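Local structure of putative transcriptional coactivator P15 (Enterobacteria phage t5, 4BG7) at residues 14-19 with 30-35. The protein probably binds DNA, as a phage homolog of the eukaryotic transcription coactivator PC4, and is implicated in recombination-dependent DNA replication. Numbering follows the deposited sequence.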
loop_
_atom_site.group_PDB
_atom_site.type_symbol
_atom_site.label_atom_id
_atom_site.label_comp_id
_atom_site.label_asym_id
_atom_site.label_seq_id
_atom_site.Cartn_x
_atom_site.Cartn_y
_atom_site.Cartn_z
ATOM N N ASP A 14 -3.636 2.444 -15.831
ATOM C CA ASP A 14 -2.542 1.721 -15.193
ATOM C C ASP A 14 -1.260 1.820 -16.027
ATOM O O ASP A 14 -1.244 1.633 -17.265
ATOM C CB ASP A 14 -2.842 0.238 -15.076
ATOM C CG ASP A 14 -3.882 -0.082 -14.056
ATOM O OD1 ASP A 14 -4.422 0.819 -13.383
ATOM O OD2 ASP A 14 -4.137 -1.276 -13.943
ATOM N N ASP A 15 -0.177 2.067 -15.335
ATOM C CA ASP A 15 1.175 1.942 -15.881
ATOM C C ASP A 15 1.924 0.734 -15.322
ATOM O O ASP A 15 2.738 0.156 -16.038
ATOM C CB ASP A 15 1.944 3.184 -15.578
ATOM C CG ASP A 15 1.455 4.335 -16.355
ATOM O OD1 ASP A 15 0.794 4.147 -17.443
ATOM O OD2 ASP A 15 1.699 5.451 -15.864
ATOM N N GLN A 16 1.629 0.338 -14.086
ATOM C CA GLN A 16 2.063 -1.015 -13.550
ATOM C C GLN A 16 0.975 -1.608 -12.712
ATOM O O GLN A 16 0.182 -0.862 -12.114
ATOM C CB GLN A 16 3.329 -0.889 -12.641
ATOM C CG GLN A 16 4.428 -0.060 -13.226
ATOM C CD GLN A 16 5.711 -0.122 -12.361
ATOM O OE1 GLN A 16 6.085 -1.167 -11.896
ATOM N NE2 GLN A 16 6.292 1.004 -12.096
ATOM N N SER A 17 0.943 -2.950 -12.612
ATOM C CA SER A 17 -0.072 -3.651 -11.836
ATOM C C SER A 17 0.511 -4.971 -11.379
ATOM O O SER A 17 0.887 -5.761 -12.262
ATOM C CB SER A 17 -1.291 -3.910 -12.706
ATOM O OG SER A 17 -2.318 -4.545 -11.980
ATOM N N ILE A 18 0.585 -5.199 -10.059
ATOM C CA ILE A 18 1.118 -6.465 -9.461
ATOM C C ILE A 18 0.149 -7.120 -8.504
ATOM O O ILE A 18 -0.343 -6.504 -7.529
ATOM C CB ILE A 18 2.523 -6.262 -8.764
ATOM C CG1 ILE A 18 3.490 -5.664 -9.742
ATOM C CG2 ILE A 18 3.099 -7.611 -8.269
ATOM C CD1 ILE A 18 4.807 -5.270 -9.153
ATOM N N ILE A 19 -0.191 -8.384 -8.771
ATOM C CA ILE A 19 -1.068 -9.082 -7.897
ATOM C C ILE A 19 -0.498 -9.206 -6.482
ATOM O O ILE A 19 0.647 -9.536 -6.319
ATOM C CB ILE A 19 -1.464 -10.490 -8.433
ATOM C CG1 ILE A 19 -2.172 -10.390 -9.801
ATOM C CG2 ILE A 19 -2.412 -11.111 -7.427
ATOM C CD1 ILE A 19 -1.990 -11.559 -10.789
ATOM N N LEU A 30 -1.585 -4.118 -6.564
ATOM C CA LEU A 30 -0.781 -2.928 -6.328
ATOM C C LEU A 30 -0.536 -2.260 -7.647
ATOM O O LEU A 30 0.067 -2.852 -8.585
ATOM C CB LEU A 30 0.593 -3.243 -5.709
ATOM C CG LEU A 30 1.410 -2.037 -5.219
ATOM C CD1 LEU A 30 0.610 -1.356 -4.137
ATOM C CD2 LEU A 30 2.753 -2.596 -4.673
ATOM N N THR A 31 -0.945 -1.000 -7.704
ATOM C CA THR A 31 -1.094 -0.329 -8.987
ATOM C C THR A 31 -0.424 1.046 -9.002
ATOM O O THR A 31 -0.519 1.793 -8.036
ATOM C CB THR A 31 -2.583 -0.162 -9.331
ATOM O OG1 THR A 31 -3.158 -1.450 -9.378
ATOM C CG2 THR A 31 -2.736 0.604 -10.668
ATOM N N VAL A 32 0.271 1.327 -10.099
ATOM C CA VAL A 32 0.736 2.666 -10.383
ATOM C C VAL A 32 -0.139 3.065 -11.586
ATOM O O VAL A 32 -0.191 2.356 -12.626
ATOM C CB VAL A 32 2.205 2.786 -10.787
ATOM C CG1 VAL A 32 2.538 4.282 -11.155
ATOM C CG2 VAL A 32 3.114 2.268 -9.666
ATOM N N SER A 33 -0.753 4.219 -11.461
ATOM C CA SER A 33 -1.673 4.738 -12.481
ATOM C C SER A 33 -1.412 6.215 -12.728
ATOM O O SER A 33 -0.856 6.909 -11.882
ATOM C CB SER A 33 -3.105 4.520 -12.012
ATOM O OG SER A 33 -3.442 5.200 -10.809
ATOM N N GLU A 34 -1.838 6.674 -13.903
ATOM C CA GLU A 34 -1.709 8.091 -14.267
ATOM C C GLU A 34 -3.142 8.639 -14.342
ATOM O O GLU A 34 -4.023 7.985 -14.912
ATOM C CB GLU A 34 -1.019 8.246 -15.586
ATOM C CG GLU A 34 -0.749 9.724 -15.847
ATOM C CD GLU A 34 -0.068 9.970 -17.178
ATOM O OE1 GLU A 34 0.470 9.019 -17.788
ATOM O OE2 GLU A 34 -0.130 11.129 -17.603
ATOM N N PHE A 35 -3.328 9.836 -13.778
ATOM C CA PHE A 35 -4.621 10.557 -13.767
ATOM C C PHE A 35 -4.282 12.085 -13.709
ATOM O O PHE A 35 -3.553 12.497 -12.792
ATOM C CB PHE A 35 -5.371 10.177 -12.491
ATOM C CG PHE A 35 -6.637 10.974 -12.248
ATOM C CD1 PHE A 35 -7.737 10.824 -13.081
ATOM C CD2 PHE A 35 -6.714 11.856 -11.208
ATOM C CE1 PHE A 35 -8.904 11.561 -12.869
ATOM C CE2 PHE A 35 -7.868 12.608 -11.006
ATOM C CZ PHE A 35 -8.959 12.449 -11.848
HETATM O O HOH W 1 -4.210 -2.832 -11.701
#
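A classic beta bulge, with Asp15 and Gln16 both set against Val32, interrupts the first hairpin of this PC4-like antiparallel sheet, where strand 13-23 is an outermost strand of the chain and strand 26-35 its neighbour. The single carbonyl Val32 O takes two amides. Asp15 N donates to Val32 O at 2.7 Å, and Gln16 N, less directly in line with the C=O, donates to the same oxygen at 3.1 Å. Beyond the bulge the pairing is regular: Val32 N donates back to Gln16 O, and Ile18 and Leu30 exchange two bonds, that from Leu30 N the more bent at 138°.

Gln16, Ile18, Leu30 and Val32 share the face that packs against the second subunit, with Leu30 on Ala76 and Val32 on Ile80 of that subunit. Gln16 runs alongside Val32, pointing the same way, and its NE2, 4.2 Å from Val32 CG2, donates to Ile80 O of the second subunit.

On the other face stand Asp14, Ser17, Thr31 and Ser33. The Asp14 side chain crosses Thr31 at about a right angle, its OD1 lying 3.2 Å from the methyl CG2; Arg44 forms a salt bridge to that same oxygen. Thr31 CG2 is anti to the backbone N, leaving OG1 beside that nitrogen, hydrogen-bonded to Arg29 O. Ser17 OG and Thr31 OG1 are too far apart to bond directly, and one water bridges them: it donates to Thr31 OG1 and to Asp14 OD2, the latter at 2.7 Å, and sits 2.6 Å from Ser17 OG.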